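Local coordinates for Non-structural polyprotein (Sindbis virus, PDB 4GUA), which carries the nsP2 cysteine protease, which cleaves the viral polyprotein, fused to the macro and zinc-binding domains of nsP3, at residues A[20-32]-A[52-64]. Numbering follows the deposited sequence.
Sequences ALEPILATAGIVL and AIYALDVICIKFF
Leu21 enters a hole on helix 52-64 framed by Ala52, Ala55, Leu56 and Ile59, knob into hole, where the two helices run roughly parallel, their axes crossing at -31°. Ile30, beyond the end of helix 16-27, meets the far end of the same helix and can be followed atom by atom. From its CB, CG2 reaches over one face of the Phe63 ring, toward its CZ end, and lies 3.5 Å from Phe63 CZ. The other branch leaves beside the backbone N (chi1 -62°), and its CG1 lies above the middle of that ring. Nearly extended beyond CG1, the chain places CD1 over the same face, 3.8 Å from the Phe63 centroid and 18° off its normal, a CH-pi contact. CG1, CG2 and CD1 are thus all on one side of the ring, and Ile30 lies across it. The CD1 methyl also approaches Phe64 obliquely, with Ile30 CD1 3.9 Å from Phe64 CZ. Leu32 takes a different side of Phe63: its CD2 lies in the ring plane at the edge, 3.7 Å from Phe63 CZ. Ala28 CB likewise comes to the edge of Phe64.

Between these aromatic contacts and Leu21, Leu25 crosses Ile59, with Leu25 CD2 3.6 Å from Ile59 CG2. A Schellman motif closes helix 16-27: Gly29 has positive phi, and Gly29 N and Ile30 N bond back to Ala26 O and Leu25 O. The chain then runs on to Ile30 and Leu32, which face helix 52-64.

The interface is an apolar part of the protease core. Trp37 of helix 34-40 packs against Leu25, Leu32 and Ile59, while Leu80 of strand 78-83 touches Leu21. The side of helix 52-64 turned from helix 16-27 meets helix 237-257 through Tyr54, Val58 and Ile61.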
loop_
_atom_site.group_PDB
_atom_site.type_symbol
_atom_site.label_atom_id
_atom_site.label_comp_id
_atom_site.label_asym_id
_atom_site.label_seq_id
_atom_site.Cartn_x
_atom_site.Cartn_y
_atom_site.Cartn_z
ATOM N N ALA A 20 -18.625 -14.032 17.892
ATOM C CA ALA A 20 -19.327 -13.037 17.100
ATOM C C ALA A 20 -19.415 -13.501 15.657
ATOM O O ALA A 20 -20.420 -13.280 14.984
ATOM C CB ALA A 20 -18.623 -11.704 17.190
ATOM N N LEU A 21 -18.344 -14.121 15.174
ATOM C CA LEU A 21 -18.365 -14.706 13.846
ATOM C C LEU A 21 -19.319 -15.893 13.688
ATOM O O LEU A 21 -19.863 -16.094 12.600
ATOM C CB LEU A 21 -16.960 -15.133 13.443
ATOM C CG LEU A 21 -16.017 -13.969 13.165
ATOM C CD1 LEU A 21 -14.714 -14.491 12.580
ATOM C CD2 LEU A 21 -16.673 -12.934 12.241
ATOM N N GLU A 22 -19.511 -16.683 14.740
ATOM C CA GLU A 22 -20.267 -17.937 14.611
ATOM C C GLU A 22 -21.537 -17.890 13.739
ATOM O O GLU A 22 -21.699 -18.726 12.840
ATOM C CB GLU A 22 -20.608 -18.486 15.992
ATOM C CG GLU A 22 -21.157 -19.896 15.960
ATOM C CD GLU A 22 -21.262 -20.521 17.335
ATOM O OE1 GLU A 22 -21.844 -19.889 18.245
ATOM O OE2 GLU A 22 -20.774 -21.658 17.497
ATOM N N PRO A 23 -22.452 -16.940 14.002
ATOM C CA PRO A 23 -23.660 -16.886 13.170
ATOM C C PRO A 23 -23.385 -16.441 11.728
ATOM O O PRO A 23 -24.117 -16.824 10.818
ATOM C CB PRO A 23 -24.547 -15.869 13.906
ATOM C CG PRO A 23 -23.615 -15.017 14.645
ATOM C CD PRO A 23 -22.479 -15.923 15.065
ATOM N N ILE A 24 -22.344 -15.645 11.518
ATOM C CA ILE A 24 -21.998 -15.231 10.168
ATOM C C ILE A 24 -21.484 -16.433 9.392
ATOM O O ILE A 24 -21.853 -16.634 8.236
ATOM C CB ILE A 24 -20.948 -14.112 10.174
ATOM C CG1 ILE A 24 -21.577 -12.836 10.734
ATOM C CG2 ILE A 24 -20.424 -13.852 8.769
ATOM C CD1 ILE A 24 -20.586 -11.752 11.062
ATOM N N LEU A 25 -20.674 -17.261 10.043
ATOM C CA LEU A 25 -20.188 -18.486 9.418
ATOM C C LEU A 25 -21.347 -19.439 9.094
ATOM O O LEU A 25 -21.329 -20.147 8.089
ATOM C CB LEU A 25 -19.169 -19.176 10.327
ATOM C CG LEU A 25 -17.919 -18.362 10.687
ATOM C CD1 LEU A 25 -16.967 -19.171 11.554
ATOM C CD2 LEU A 25 -17.213 -17.874 9.430
ATOM N N ALA A 26 -22.364 -19.436 9.943
ATOM C CA ALA A 26 -23.518 -20.305 9.760
ATOM C C ALA A 26 -24.229 -20.075 8.424
ATOM O O ALA A 26 -24.704 -21.024 7.805
ATOM C CB ALA A 26 -24.471 -20.109 10.886
ATOM N N THR A 27 -24.318 -18.826 7.978
ATOM C CA THR A 27 -25.010 -18.534 6.725
ATOM C C THR A 27 -24.322 -19.215 5.552
ATOM O O THR A 27 -24.935 -19.450 4.514
ATOM C CB THR A 27 -25.063 -17.025 6.426
ATOM O OG1 THR A 27 -23.733 -16.536 6.194
ATOM C CG2 THR A 27 -25.695 -16.262 7.573
ATOM N N ALA A 28 -23.042 -19.519 5.723
ATOM C CA ALA A 28 -22.258 -20.170 4.685
ATOM C C ALA A 28 -22.216 -21.675 4.886
ATOM O O ALA A 28 -21.510 -22.379 4.169
ATOM C CB ALA A 28 -20.843 -19.613 4.672
ATOM N N GLY A 29 -22.940 -22.167 5.884
ATOM C CA GLY A 29 -22.960 -23.591 6.168
ATOM C C GLY A 29 -21.784 -24.044 7.012
ATOM O O GLY A 29 -21.585 -25.242 7.225
ATOM N N ILE A 30 -21.006 -23.084 7.501
ATOM C CA ILE A 30 -19.801 -23.387 8.263
ATOM C C ILE A 30 -20.087 -23.409 9.754
ATOM O O ILE A 30 -20.624 -22.445 10.311
ATOM C CB ILE A 30 -18.703 -22.340 8.011
ATOM C CG1 ILE A 30 -18.291 -22.342 6.539
ATOM C CG2 ILE A 30 -17.502 -22.604 8.908
ATOM C CD1 ILE A 30 -17.388 -21.196 6.161
ATOM N N VAL A 31 -19.748 -24.523 10.395
ATOM C CA VAL A 31 -19.810 -24.607 11.847
ATOM C C VAL A 31 -18.513 -25.186 12.396
ATOM O O VAL A 31 -18.266 -26.386 12.257
ATOM C CB VAL A 31 -20.974 -25.498 12.264
ATOM C CG1 VAL A 31 -21.039 -25.607 13.753
ATOM C CG2 VAL A 31 -22.257 -24.919 11.735
ATOM N N LEU A 32 -17.725 -24.352 13.075
ATOM C CA LEU A 32 -16.397 -24.747 13.556
ATOM C C LEU A 32 -16.439 -25.381 14.941
ATOM O O LEU A 32 -17.178 -24.928 15.821
ATOM C CB LEU A 32 -15.462 -23.536 13.606
ATOM C CG LEU A 32 -15.074 -22.886 12.280
ATOM C CD1 LEU A 32 -14.217 -21.649 12.518
ATOM C CD2 LEU A 32 -14.334 -23.882 11.405
ATOM N N ALA A 52 -12.233 -9.693 14.995
ATOM C CA ALA A 52 -13.214 -10.573 14.392
ATOM C C ALA A 52 -13.163 -10.452 12.869
ATOM O O ALA A 52 -13.343 -11.441 12.156
ATOM C CB ALA A 52 -14.595 -10.237 14.902
ATOM N N ILE A 53 -12.891 -9.246 12.374
ATOM C CA ILE A 53 -12.872 -9.020 10.933
ATOM C C ILE A 53 -11.695 -9.759 10.316
ATOM O O ILE A 53 -11.855 -10.452 9.303
ATOM C CB ILE A 53 -12.782 -7.530 10.558
ATOM C CG1 ILE A 53 -13.925 -6.742 11.182
ATOM C CG2 ILE A 53 -12.876 -7.376 9.076
ATOM C CD1 ILE A 53 -13.869 -5.249 10.906
ATOM N N TYR A 54 -10.511 -9.610 10.910
ATOM C CA TYR A 54 -9.339 -10.323 10.411
ATOM C C TYR A 54 -9.641 -11.813 10.384
ATOM O O TYR A 54 -9.344 -12.507 9.400
ATOM C CB TYR A 54 -8.115 -10.083 11.281
ATOM C CG TYR A 54 -7.592 -8.667 11.290
ATOM C CD1 TYR A 54 -8.289 -7.632 10.678
ATOM C CD2 TYR A 54 -6.386 -8.365 11.917
ATOM C CE1 TYR A 54 -7.802 -6.329 10.701
ATOM C CE2 TYR A 54 -5.893 -7.074 11.943
ATOM C CZ TYR A 54 -6.605 -6.058 11.339
ATOM O OH TYR A 54 -6.110 -4.771 11.367
ATOM N N ALA A 55 -10.245 -12.298 11.467
ATOM C CA ALA A 55 -10.563 -13.718 11.575
ATOM C C ALA A 55 -11.476 -14.150 10.434
ATOM O O ALA A 55 -11.300 -15.224 9.865
ATOM C CB ALA A 55 -11.209 -14.026 12.917
ATOM N N LEU A 56 -12.441 -13.302 10.096
ATOM C CA LEU A 56 -13.405 -13.631 9.058
ATOM C C LEU A 56 -12.703 -13.740 7.709
ATOM O O LEU A 56 -13.031 -14.610 6.904
ATOM C CB LEU A 56 -14.530 -12.594 9.006
ATOM C CG LEU A 56 -15.601 -12.855 7.940
ATOM C CD1 LEU A 56 -16.169 -14.275 8.027
ATOM C CD2 LEU A 56 -16.721 -11.828 8.042
ATOM N N ASP A 57 -11.741 -12.857 7.461
ATOM C CA ASP A 57 -10.970 -12.916 6.220
ATOM C C ASP A 57 -10.209 -14.242 6.152
ATOM O O ASP A 57 -10.215 -14.920 5.126
ATOM C CB ASP A 57 -10.013 -11.717 6.110
ATOM C CG ASP A 57 -9.437 -11.540 4.700
ATOM O OD1 ASP A 57 -10.198 -11.209 3.767
ATOM O OD2 ASP A 57 -8.209 -11.713 4.524
ATOM N N VAL A 58 -9.572 -14.618 7.257
ATOM C CA VAL A 58 -8.818 -15.868 7.324
ATOM C C VAL A 58 -9.705 -17.088 7.069
ATOM O O VAL A 58 -9.297 -18.037 6.400
ATOM C CB VAL A 58 -8.119 -16.027 8.693
ATOM C CG1 VAL A 58 -7.917 -17.498 9.023
ATOM C CG2 VAL A 58 -6.786 -15.283 8.708
ATOM N N ILE A 59 -10.914 -17.067 7.621
ATOM C CA ILE A 59 -11.819 -18.203 7.509
ATOM C C ILE A 59 -12.322 -18.321 6.082
ATOM O O ILE A 59 -12.485 -19.418 5.556
ATOM C CB ILE A 59 -13.008 -18.074 8.472
ATOM C CG1 ILE A 59 -12.513 -18.185 9.911
ATOM C CG2 ILE A 59 -14.040 -19.164 8.199
ATOM C CD1 ILE A 59 -13.426 -17.552 10.916
ATOM N N CYS A 60 -12.562 -17.177 5.458
ATOM C CA CYS A 60 -13.020 -17.149 4.085
ATOM C C CYS A 60 -11.945 -17.771 3.187
ATOM O O CYS A 60 -12.232 -18.650 2.371
ATOM C CB CYS A 60 -13.317 -15.710 3.663
ATOM S SG CYS A 60 -14.021 -15.549 2.012
ATOM N N ILE A 61 -10.696 -17.348 3.362
ATOM C CA ILE A 61 -9.619 -17.900 2.554
ATOM C C ILE A 61 -9.493 -19.399 2.786
ATOM O O ILE A 61 -9.294 -20.168 1.853
ATOM C CB ILE A 61 -8.261 -17.263 2.880
ATOM C CG1 ILE A 61 -8.279 -15.763 2.592
ATOM C CG2 ILE A 61 -7.154 -17.943 2.071
ATOM C CD1 ILE A 61 -6.976 -15.071 2.951
ATOM N N LYS A 62 -9.609 -19.817 4.038
ATOM C CA LYS A 62 -9.417 -21.219 4.372
ATOM C C LYS A 62 -10.489 -22.135 3.789
ATOM O O LYS A 62 -10.170 -23.211 3.313
ATOM C CB LYS A 62 -9.325 -21.394 5.887
ATOM C CG LYS A 62 -7.933 -21.156 6.443
ATOM C CD LYS A 62 -6.951 -22.190 5.894
ATOM C CE LYS A 62 -5.521 -21.826 6.181
ATOM N NZ LYS A 62 -5.077 -20.798 5.212
ATOM N N PHE A 63 -11.752 -21.725 3.832
ATOM C CA PHE A 63 -12.833 -22.549 3.282
ATOM C C PHE A 63 -13.011 -22.432 1.765
ATOM O O PHE A 63 -13.172 -23.431 1.076
ATOM C CB PHE A 63 -14.162 -22.232 3.977
ATOM C CG PHE A 63 -14.342 -22.941 5.283
ATOM C CD1 PHE A 63 -13.887 -22.381 6.463
ATOM C CD2 PHE A 63 -14.950 -24.183 5.330
ATOM C CE1 PHE A 63 -14.046 -23.043 7.667
ATOM C CE2 PHE A 63 -15.107 -24.850 6.527
ATOM C CZ PHE A 63 -14.653 -24.280 7.697
ATOM N N PHE A 64 -13.051 -21.201 1.269
ATOM C CA PHE A 64 -13.329 -20.941 -0.143
ATOM C C PHE A 64 -12.115 -20.590 -1.023
ATOM O O PHE A 64 -12.267 -20.325 -2.215
ATOM C CB PHE A 64 -14.409 -19.871 -0.247
ATOM C CG PHE A 64 -15.576 -20.121 0.669
ATOM C CD1 PHE A 64 -16.320 -21.283 0.558
ATOM C CD2 PHE A 64 -15.916 -19.209 1.651
ATOM C CE1 PHE A 64 -17.384 -21.528 1.398
ATOM C CE2 PHE A 64 -16.983 -19.452 2.492
ATOM C CZ PHE A 64 -17.717 -20.614 2.362
#